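Local coordinates for protein GTPase HflX (PDB 2QTF) that hydrolyses GTP specifically and associates with the 50S ribosomal subunit, perhaps acting in protein synthesis or ribosome biogenesis, at residues E92-H97 and P242-A247; S100-M105 and F248-S253; V234-G239 and E283-I288. One frame throughout, in Å; residues are numbered along the deposited sequence.

The three contacts run along the chain from the loop after strand 226-232 into helix 245-253. Contacts 1 and 2 use successive turns of this helix, and their centres lie about 8 Å apart; Lys104 NZ joins them by a probable hydrogen bond of 2.8 Å to Ala95 O. Contact 3, about 12 Å from contact 1 and 13 Å from contact 2 between centres, holds Val234 and Gly235, predicted to bind GTP. Val234 CG2 packs 3.9 Å from Phe94 CD1 of contact 1. Leu252 CD2 of contact 2 lies 3.4 Å from Ile284 CG2 of contact 3; helix 245-253 of the G domain thus touches helices 86-97, 101-121 and 271-288.

Contact 1 of 3, residues E92-H97 and P242-A247; sequences EIFALH and PQIVDA. With CD (cadmium ion), chain B; CD (cadmium ion), chain C.
Ile244 meets the ring of Phe94 most closely through its carbonyl O and its CD1, each 3.8 Å from Phe94 CE2. The two side chains cross at about a right angle. CG1 of Ile244 stands between the backbone N and the carbonyl carbon (chi1 63°), and the chain extended beyond it carries the CD1 methyl to CE2 and CZ at the outer end of the ring. Ile244 also touches Ile87, Leu90 and Leu91 of helix 86-97, and it occupies the N-cap position of helix 245-253. That helix follows the G3 sequence Asp-Thr-Val-Gly, in the place of the switch II helix of P-loop GTPases; helix 86-97 belongs largely to the N-terminal region, and the contact joins the two. One turn on, the CB of Ala247 approaches the ring obliquely, 4.0 Å from Phe94 CD2, nearer its root. Phe94 leans on Ile107 of helix 101-121 as well. On its own helix, His97 ND1 donates to Ile93 O at 2.7 Å (162°), with the acceptor in the ring plane. This bond fixes the imidazole's rotation, and NE2 binds a cadmium ion at 2.2 Å, which Asp232 OD2 also ligates.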
loop_
_atom_site.group_PDB
_atom_site.type_symbol
_atom_site.label_atom_id
_atom_site.label_comp_id
_atom_site.label_asym_id
_atom_site.label_seq_id
_atom_site.Cartn_x
_atom_site.Cartn_y
_atom_site.Cartn_z
ATOM N N GLU A 92 -3.226 -6.226 6.431
ATOM C CA GLU A 92 -3.779 -4.960 7.061
ATOM C C GLU A 92 -3.871 -3.758 6.090
ATOM O O GLU A 92 -4.919 -3.104 6.033
ATOM C CB GLU A 92 -2.948 -4.605 8.352
ATOM C CG GLU A 92 -3.566 -3.376 9.078
ATOM C CD GLU A 92 -4.773 -3.863 9.944
ATOM O OE1 GLU A 92 -4.881 -5.142 10.081
ATOM O OE2 GLU A 92 -5.542 -3.023 10.541
ATOM N N ILE A 93 -2.799 -3.505 5.298
ATOM C CA ILE A 93 -2.787 -2.447 4.253
ATOM C C ILE A 93 -3.958 -2.683 3.299
ATOM O O ILE A 93 -4.745 -1.788 2.995
ATOM C CB ILE A 93 -1.436 -2.468 3.473
ATOM C CG1 ILE A 93 -0.312 -2.101 4.441
ATOM C CG2 ILE A 93 -1.532 -1.569 2.201
ATOM C CD1 ILE A 93 1.070 -2.294 3.841
ATOM N N PHE A 94 -4.124 -3.920 2.915
ATOM C CA PHE A 94 -5.208 -4.244 1.924
ATOM C C PHE A 94 -6.574 -3.970 2.544
ATOM O O PHE A 94 -7.429 -3.340 1.904
ATOM C CB PHE A 94 -5.112 -5.684 1.388
ATOM C CG PHE A 94 -3.746 -6.076 0.756
ATOM C CD1 PHE A 94 -2.848 -5.142 0.304
ATOM C CD2 PHE A 94 -3.513 -7.448 0.496
ATOM C CE1 PHE A 94 -1.607 -5.532 -0.223
ATOM C CE2 PHE A 94 -2.251 -7.892 -0.093
ATOM C CZ PHE A 94 -1.314 -6.934 -0.442
ATOM N N ALA A 95 -6.764 -4.432 3.782
ATOM C CA ALA A 95 -8.031 -4.278 4.494
ATOM C C ALA A 95 -8.380 -2.770 4.593
ATOM O O ALA A 95 -9.529 -2.398 4.552
ATOM C CB ALA A 95 -7.890 -4.922 5.900
ATOM N N LEU A 96 -7.387 -1.917 4.834
ATOM C CA LEU A 96 -7.614 -0.470 4.989
ATOM C C LEU A 96 -7.884 0.180 3.639
ATOM O O LEU A 96 -8.502 1.258 3.586
ATOM C CB LEU A 96 -6.373 0.177 5.717
ATOM C CG LEU A 96 -6.213 -0.352 7.159
ATOM C CD1 LEU A 96 -4.823 0.347 7.746
ATOM C CD2 LEU A 96 -7.428 0.006 8.120
ATOM N N HIS A 97 -7.486 -0.464 2.514
ATOM C CA HIS A 97 -7.716 0.223 1.245
ATOM C C HIS A 97 -8.860 -0.406 0.459
ATOM O O HIS A 97 -9.260 0.148 -0.563
ATOM C CB HIS A 97 -6.466 0.204 0.377
ATOM C CG HIS A 97 -5.357 1.071 0.903
ATOM N ND1 HIS A 97 -4.573 0.731 2.001
ATOM C CD2 HIS A 97 -4.947 2.291 0.511
ATOM C CE1 HIS A 97 -3.693 1.702 2.203
ATOM N NE2 HIS A 97 -3.876 2.632 1.285
ATOM N N PRO A 242 3.389 -14.946 -2.108
ATOM C CA PRO A 242 2.422 -15.662 -2.955
ATOM C C PRO A 242 1.099 -15.904 -2.315
ATOM O O PRO A 242 0.122 -15.948 -2.986
ATOM C CB PRO A 242 3.127 -17.053 -3.209
ATOM C CG PRO A 242 4.144 -17.155 -2.161
ATOM C CD PRO A 242 4.631 -15.716 -1.871
ATOM N N GLN A 243 1.060 -16.141 -1.005
ATOM C CA GLN A 243 -0.194 -16.415 -0.231
ATOM C C GLN A 243 -1.210 -15.276 -0.379
ATOM O O GLN A 243 -2.420 -15.527 -0.163
ATOM C CB GLN A 243 0.048 -16.386 1.359
ATOM C CG GLN A 243 0.913 -17.423 1.976
ATOM C CD GLN A 243 2.409 -17.074 2.004
ATOM O OE1 GLN A 243 3.014 -16.515 1.027
ATOM N NE2 GLN A 243 3.045 -17.462 3.104
ATOM N N ILE A 244 -0.722 -14.047 -0.604
ATOM C CA ILE A 244 -1.654 -12.876 -0.567
ATOM C C ILE A 244 -1.800 -12.199 -1.922
ATOM O O ILE A 244 -2.309 -11.116 -2.026
ATOM C CB ILE A 244 -1.310 -11.832 0.577
ATOM C CG1 ILE A 244 0.067 -11.194 0.376
ATOM C CG2 ILE A 244 -1.317 -12.612 1.911
ATOM C CD1 ILE A 244 0.444 -10.117 1.434
ATOM N N VAL A 245 -1.306 -12.873 -2.969
ATOM C CA VAL A 245 -1.323 -12.235 -4.309
ATOM C C VAL A 245 -2.728 -12.074 -4.736
ATOM O O VAL A 245 -3.038 -11.034 -5.289
ATOM C CB VAL A 245 -0.524 -13.100 -5.329
ATOM C CG1 VAL A 245 -0.974 -12.778 -6.802
ATOM C CG2 VAL A 245 0.920 -12.841 -5.175
ATOM N N ASP A 246 -3.651 -13.008 -4.481
ATOM C CA ASP A 246 -4.996 -12.711 -4.917
ATOM C C ASP A 246 -5.688 -11.583 -4.134
ATOM O O ASP A 246 -6.441 -10.809 -4.725
ATOM C CB ASP A 246 -6.001 -13.842 -4.754
ATOM C CG ASP A 246 -5.768 -15.018 -5.775
ATOM O OD1 ASP A 246 -5.066 -14.862 -6.784
ATOM O OD2 ASP A 246 -6.318 -16.057 -5.472
ATOM N N ALA A 247 -5.519 -11.575 -2.804
ATOM C CA ALA A 247 -6.063 -10.448 -2.076
ATOM C C ALA A 247 -5.505 -9.130 -2.621
ATOM O O ALA A 247 -6.244 -8.121 -2.654
ATOM C CB ALA A 247 -5.761 -10.588 -0.593
HETATM CD CD CD B . -6.624 -4.594 11.688
HETATM CD CD CD C . -2.692 4.504 0.900
HETATM O O HOH W 1 -5.817 -6.869 12.249
HETATM O O HOH W 2 -4.743 -4.014 13.398
HETATM O O HOH W 3 -1.827 3.463 -1.103
HETATM O O HOH W 4 -0.748 3.127 1.631
HETATM O O HOH W 5 -1.404 6.277 0.234
#

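Contact 2 of 3, residues S100-M105 and F248-S253; sequences SKEAKM and FFVTLS
Glu102 lays its aliphatic stem across Val250, and the two side chains cross at about a right angle. From CB the chain runs out extended, with CG opposite the backbone N (chi1 179°), which carries it over toward helix 245-253. CG makes the nearest approach, 3.6 Å from Val250 CG1. The carboxylate carbon CD follows at 3.9 Å from the same CG1 methyl, and at the tip OE2 lies 4.0 Å from Val250 CG1, with Val250 CG2 slightly farther away. The carboxylate therefore meets the valine through van der Waals contact alone, with no hydrogen bond across the two segments.

Val250 CG1 is the atom that meets both residues, for it also lies 3.7 Å from Ala103 CA. Ala103 in turn sets its CB 3.7 Å from Thr251 OG1. That hydroxyl is not left to the methyl group, because it is hydrogen-bonded to Ala247 O one turn back in its own helix. The small alanine allows a close approach of the backbones, as the 5.0 Å between Ala103 CA and Thr251 CA attests.

Ser100 occupies the N-cap of helix 101-121, where its OG accepts from Ala103 N at 3.2 Å (153°) and is also hydrogen-bonded to Glu254. At the other helix, Ser253 OG and Ser253 N reach Phe249 O from opposite faces of its carbonyl plane, so the side chain adds a second bond to the helical one.

The short helical segments pass 8.5 Å apart at their axes, with their directions at 157°. This is near-antiparallel helix packing through an alanine, by which the first turn of helix 101-121 in the middle region lies against the G-domain helix that follows the G3 loop.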
loop_
_atom_site.group_PDB
_atom_site.type_symbol
_atom_site.label_atom_id
_atom_site.label_comp_id
_atom_site.label_asym_id
_atom_site.label_seq_id
_atom_site.Cartn_x
_atom_site.Cartn_y
_atom_site.Cartn_z
ATOM N N SER A 100 -14.456 -2.973 -1.724
ATOM C CA SER A 100 -15.353 -3.920 -2.376
ATOM C C SER A 100 -15.581 -5.178 -1.547
ATOM O O SER A 100 -14.706 -5.610 -0.720
ATOM C CB SER A 100 -14.853 -4.337 -3.734
ATOM O OG SER A 100 -13.735 -5.268 -3.733
ATOM N N LYS A 101 -16.718 -5.847 -1.785
ATOM C CA LYS A 101 -17.016 -7.080 -1.027
ATOM C C LYS A 101 -16.076 -8.210 -1.394
ATOM O O LYS A 101 -15.638 -8.953 -0.524
ATOM C CB LYS A 101 -18.485 -7.536 -1.253
ATOM C CG LYS A 101 -18.839 -8.813 -0.465
ATOM C CD LYS A 101 -20.371 -9.202 -0.523
ATOM C CE LYS A 101 -20.580 -10.619 0.141
ATOM N NZ LYS A 101 -19.852 -10.673 1.515
ATOM N N GLU A 102 -15.760 -8.331 -2.683
ATOM C CA GLU A 102 -14.864 -9.398 -3.185
ATOM C C GLU A 102 -13.451 -9.256 -2.561
ATOM O O GLU A 102 -12.899 -10.244 -2.172
ATOM C CB GLU A 102 -14.817 -9.335 -4.744
ATOM C CG GLU A 102 -13.876 -10.389 -5.434
ATOM C CD GLU A 102 -13.836 -10.185 -7.000
ATOM O OE1 GLU A 102 -14.561 -9.331 -7.526
ATOM O OE2 GLU A 102 -13.024 -10.799 -7.727
ATOM N N ALA A 103 -12.928 -8.026 -2.419
ATOM C CA ALA A 103 -11.592 -7.851 -1.881
ATOM C C ALA A 103 -11.671 -8.158 -0.379
ATOM O O ALA A 103 -10.804 -8.858 0.172
ATOM C CB ALA A 103 -11.139 -6.405 -2.086
ATOM N N LYS A 104 -12.713 -7.697 0.304
ATOM C CA LYS A 104 -12.816 -8.013 1.719
ATOM C C LYS A 104 -12.845 -9.532 2.012
ATOM O O LYS A 104 -12.321 -9.986 3.055
ATOM C CB LYS A 104 -14.064 -7.363 2.322
ATOM C CG LYS A 104 -13.945 -5.802 2.334
ATOM C CD LYS A 104 -12.744 -5.330 3.145
ATOM C CE LYS A 104 -13.086 -4.071 3.999
ATOM N NZ LYS A 104 -11.868 -3.834 4.920
ATOM N N MET A 105 -13.572 -10.287 1.175
ATOM C CA MET A 105 -13.601 -11.711 1.253
ATOM C C MET A 105 -12.229 -12.330 0.970
ATOM O O MET A 105 -11.859 -13.320 1.635
ATOM C CB MET A 105 -14.657 -12.209 0.230
ATOM C CG MET A 105 -16.153 -11.966 0.765
ATOM S SD MET A 105 -17.218 -12.387 -0.696
ATOM C CE MET A 105 -17.040 -14.115 -0.413
ATOM N N PHE A 248 -4.208 -9.102 -2.975
ATOM C CA PHE A 248 -3.581 -7.846 -3.474
ATOM C C PHE A 248 -4.242 -7.416 -4.762
ATOM O O PHE A 248 -4.757 -6.284 -4.907
ATOM C CB PHE A 248 -2.032 -8.034 -3.723
ATOM C CG PHE A 248 -1.441 -6.900 -4.452
ATOM C CD1 PHE A 248 -1.412 -5.601 -3.895
ATOM C CD2 PHE A 248 -0.937 -7.105 -5.782
ATOM C CE1 PHE A 248 -0.912 -4.479 -4.638
ATOM C CE2 PHE A 248 -0.429 -6.017 -6.520
ATOM C CZ PHE A 248 -0.375 -4.706 -5.918
ATOM N N PHE A 249 -4.225 -8.323 -5.749
ATOM C CA PHE A 249 -4.816 -7.960 -7.043
ATOM C C PHE A 249 -6.275 -7.577 -7.004
ATOM O O PHE A 249 -6.740 -6.638 -7.678
ATOM C CB PHE A 249 -4.525 -9.042 -8.108
ATOM C CG PHE A 249 -3.189 -8.910 -8.649
ATOM C CD1 PHE A 249 -2.862 -7.787 -9.411
ATOM C CD2 PHE A 249 -2.178 -9.838 -8.324
ATOM C CE1 PHE A 249 -1.567 -7.574 -9.893
ATOM C CE2 PHE A 249 -0.873 -9.649 -8.804
ATOM C CZ PHE A 249 -0.558 -8.513 -9.610
ATOM N N VAL A 250 -7.035 -8.272 -6.244
ATOM C CA VAL A 250 -8.450 -7.920 -6.167
ATOM C C VAL A 250 -8.669 -6.552 -5.523
ATOM O O VAL A 250 -9.507 -5.740 -5.928
ATOM C CB VAL A 250 -9.236 -9.022 -5.384
ATOM C CG1 VAL A 250 -10.677 -8.680 -5.328
ATOM C CG2 VAL A 250 -9.168 -10.393 -6.124
ATOM N N THR A 251 -7.947 -6.278 -4.453
ATOM C CA THR A 251 -7.979 -4.926 -3.854
ATOM C C THR A 251 -7.502 -3.848 -4.875
ATOM O O THR A 251 -8.093 -2.775 -4.953
ATOM C CB THR A 251 -7.028 -4.882 -2.577
ATOM O OG1 THR A 251 -7.501 -5.853 -1.668
ATOM C CG2 THR A 251 -7.038 -3.457 -1.850
ATOM N N LEU A 252 -6.374 -4.085 -5.534
ATOM C CA LEU A 252 -5.850 -3.121 -6.454
ATOM C C LEU A 252 -6.812 -2.931 -7.633
ATOM O O LEU A 252 -6.989 -1.776 -8.143
ATOM C CB LEU A 252 -4.431 -3.607 -6.975
ATOM C CG LEU A 252 -3.770 -2.687 -8.050
ATOM C CD1 LEU A 252 -3.452 -1.220 -7.512
ATOM C CD2 LEU A 252 -2.505 -3.397 -8.666
ATOM N N SER A 253 -7.455 -4.024 -8.093
ATOM C CA SER A 253 -8.430 -3.905 -9.220
ATOM C C SER A 253 -9.588 -2.962 -8.989
ATOM O O SER A 253 -10.293 -2.551 -9.963
ATOM C CB SER A 253 -8.981 -5.326 -9.579
ATOM O OG SER A 253 -7.870 -6.043 -10.133
#

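Contact 3 of 3, residues V234-G239 and E283-I288; sequences VGFIRG and EILREI. With CD (cadmium ion), chain D; ACT (acetate ion), chain H.
Phe236 projects from the loop after strand 226-232 toward helix 271-288, where Ile284 and Leu285 receive it in two different ways. Phe236 and Ile284 slide past each other in opposite directions. The CG2 methyl of Ile284 lies 3.8 Å from Phe236 CE1 and approaches the ring obliquely, while Ile284 CD1 comes back along the phenylalanine to lie 4.0 Å from Phe236 CG. The two arms of the isoleucine thus follow the ring from its root to its outer part; with CG1 opposite the carbonyl carbon (chi1 -64°) and the chain extended beyond it, CD1 lies over toward the root.

Leu285 instead crosses Phe236 at about a right angle. Its CD2 stands at the ring edge, in the ring plane, 3.8 Å from Phe236 CZ, and its CG backs this up at 3.9 Å from the same CZ. Tyr187 of the P-loop adds an edge-to-face ring contact with Phe236. With Phe236 cut back to an alanine, Ile284, Leu285 and Tyr187 would probably lose the ring they pack on and a gap would open between the loop and helix 271-288.

The backbone beside the ring probably lines the nucleotide pocket. Gly235 N donates at 2.8 Å (147°) to O of an acetate, probably a crystallisation component, which Lys192 NZ and Thr188 OG1 also bind. Phe236 makes backbone hydrogen bonds with Gly186 and Thr188 of the P-loop.

Gly235 closes the Asp-Thr-Val-Gly sequence of the G3 motif, and the position of its amide is consistent with the bond to the gamma phosphate that this glycine makes in related GTPases. By its place after that glycine, Phe236 corresponds to the catalytic glutamine of Ras, as in the HAS-GTPases, where a hydrophobic residue stands there, turned away from the nucleotide; here its ring packs on helix 271-288.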
loop_
_atom_site.group_PDB
_atom_site.type_symbol
_atom_site.label_atom_id
_atom_site.label_comp_id
_atom_site.label_asym_id
_atom_site.label_seq_id
_atom_site.Cartn_x
_atom_site.Cartn_y
_atom_site.Cartn_z
ATOM N N VAL A 234 -4.782 1.234 -3.141
ATOM C CA VAL A 234 -3.589 0.520 -2.635
ATOM C C VAL A 234 -2.390 0.758 -3.598
ATOM O O VAL A 234 -2.551 0.887 -4.843
ATOM C CB VAL A 234 -3.921 -0.990 -2.374
ATOM C CG1 VAL A 234 -4.107 -1.769 -3.759
ATOM C CG2 VAL A 234 -2.899 -1.635 -1.401
ATOM N N GLY A 235 -1.177 0.828 -3.068
ATOM C CA GLY A 235 -0.010 0.952 -3.937
ATOM C C GLY A 235 0.323 -0.338 -4.666
ATOM O O GLY A 235 -0.226 -1.404 -4.294
ATOM N N PHE A 236 1.182 -0.258 -5.704
ATOM C CA PHE A 236 1.858 -1.418 -6.292
ATOM C C PHE A 236 2.924 -1.793 -5.231
ATOM O O PHE A 236 3.667 -0.941 -4.737
ATOM C CB PHE A 236 2.580 -1.002 -7.579
ATOM C CG PHE A 236 1.687 -0.343 -8.585
ATOM C CD1 PHE A 236 0.423 -0.818 -8.825
ATOM C CD2 PHE A 236 2.151 0.757 -9.307
ATOM C CE1 PHE A 236 -0.443 -0.241 -9.869
ATOM C CE2 PHE A 236 1.300 1.408 -10.253
ATOM C CZ PHE A 236 0.006 0.881 -10.539
ATOM N N ILE A 237 2.929 -3.066 -4.836
ATOM C CA ILE A 237 3.744 -3.503 -3.700
ATOM C C ILE A 237 4.850 -4.386 -4.345
ATOM O O ILE A 237 4.565 -5.163 -5.248
ATOM C CB ILE A 237 2.922 -4.434 -2.707
ATOM C CG1 ILE A 237 1.612 -3.795 -2.066
ATOM C CG2 ILE A 237 3.828 -4.950 -1.578
ATOM C CD1 ILE A 237 1.857 -2.722 -1.158
ATOM N N ARG A 238 6.069 -4.250 -3.873
ATOM C CA ARG A 238 7.184 -5.036 -4.402
ATOM C C ARG A 238 7.279 -6.375 -3.666
ATOM O O ARG A 238 7.004 -6.427 -2.488
ATOM C CB ARG A 238 8.490 -4.247 -4.245
ATOM C CG ARG A 238 8.459 -2.873 -5.076
ATOM C CD ARG A 238 9.646 -1.998 -4.734
ATOM N NE ARG A 238 9.706 -0.829 -5.643
ATOM C CZ ARG A 238 9.290 0.385 -5.257
ATOM N NH1 ARG A 238 8.717 0.510 -4.044
ATOM N NH2 ARG A 238 9.409 1.438 -6.065
ATOM N N GLY A 239 7.566 -7.479 -4.339
ATOM C CA GLY A 239 7.826 -8.689 -3.491
ATOM C C GLY A 239 6.579 -9.218 -2.787
ATOM O O GLY A 239 6.644 -9.606 -1.605
ATOM N N GLU A 283 2.213 -2.066 -16.971
ATOM C CA GLU A 283 1.923 -3.497 -17.145
ATOM C C GLU A 283 0.869 -3.943 -16.148
ATOM O O GLU A 283 -0.097 -4.526 -16.543
ATOM C CB GLU A 283 3.209 -4.303 -16.943
ATOM C CG GLU A 283 3.022 -5.837 -16.984
ATOM C CD GLU A 283 4.386 -6.460 -16.682
ATOM O OE1 GLU A 283 4.727 -6.786 -15.518
ATOM O OE2 GLU A 283 5.160 -6.530 -17.633
ATOM N N ILE A 284 1.040 -3.627 -14.852
ATOM C CA ILE A 284 0.041 -3.953 -13.819
ATOM C C ILE A 284 -1.308 -3.342 -14.147
ATOM O O ILE A 284 -2.305 -4.026 -14.070
ATOM C CB ILE A 284 0.530 -3.485 -12.413
ATOM C CG1 ILE A 284 1.791 -4.242 -12.000
ATOM C CG2 ILE A 284 -0.552 -3.717 -11.393
ATOM C CD1 ILE A 284 2.559 -3.508 -10.850
ATOM N N LEU A 285 -1.363 -2.053 -14.542
ATOM C CA LEU A 285 -2.655 -1.410 -14.805
ATOM C C LEU A 285 -3.352 -2.113 -15.964
ATOM O O LEU A 285 -4.553 -2.399 -15.878
ATOM C CB LEU A 285 -2.493 0.085 -15.104
ATOM C CG LEU A 285 -2.003 0.896 -13.859
ATOM C CD1 LEU A 285 -1.581 2.286 -14.224
ATOM C CD2 LEU A 285 -3.114 0.929 -12.791
ATOM N N ARG A 286 -2.601 -2.434 -16.997
ATOM C CA ARG A 286 -3.215 -3.203 -18.152
ATOM C C ARG A 286 -3.764 -4.534 -17.649
ATOM O O ARG A 286 -4.848 -4.943 -18.009
ATOM C CB ARG A 286 -2.126 -3.470 -19.253
ATOM C CG ARG A 286 -2.610 -4.457 -20.405
ATOM C CD ARG A 286 -1.696 -4.454 -21.697
ATOM N NE ARG A 286 -2.305 -5.237 -22.849
ATOM C CZ ARG A 286 -2.010 -6.511 -23.244
ATOM N NH1 ARG A 286 -1.144 -7.281 -22.605
ATOM N NH2 ARG A 286 -2.592 -7.054 -24.304
ATOM N N GLU A 287 -3.028 -5.244 -16.792
ATOM C CA GLU A 287 -3.426 -6.600 -16.471
ATOM C C GLU A 287 -4.608 -6.620 -15.553
ATOM O O GLU A 287 -5.327 -7.623 -15.491
ATOM C CB GLU A 287 -2.285 -7.401 -15.837
ATOM C CG GLU A 287 -1.088 -7.766 -16.809
ATOM C CD GLU A 287 -1.561 -8.528 -18.071
ATOM O OE1 GLU A 287 -2.400 -9.430 -17.955
ATOM O OE2 GLU A 287 -1.123 -8.163 -19.154
ATOM N N ILE A 288 -4.755 -5.564 -14.733
ATOM C CA ILE A 288 -5.940 -5.547 -13.835
ATOM C C ILE A 288 -7.182 -4.978 -14.609
ATOM O O ILE A 288 -8.295 -4.973 -14.100
ATOM C CB ILE A 288 -5.721 -4.725 -12.542
ATOM C CG1 ILE A 288 -5.446 -3.252 -12.881
ATOM C CG2 ILE A 288 -4.624 -5.322 -11.679
ATOM C CD1 ILE A 288 -5.361 -2.340 -11.667
HETATM CD CD CD D . 6.669 -7.411 -14.788
HETATM C C ACT H . 1.085 1.301 -0.357
HETATM O O ACT H . -0.198 1.494 -0.556
HETATM O OXT ACT H . 1.948 1.441 -1.312
HETATM C CH3 ACT H . 1.538 0.852 1.039
HETATM O O HOH W 6 6.628 -5.870 -12.888
HETATM O O HOH W 7 9.032 -8.022 -13.770
#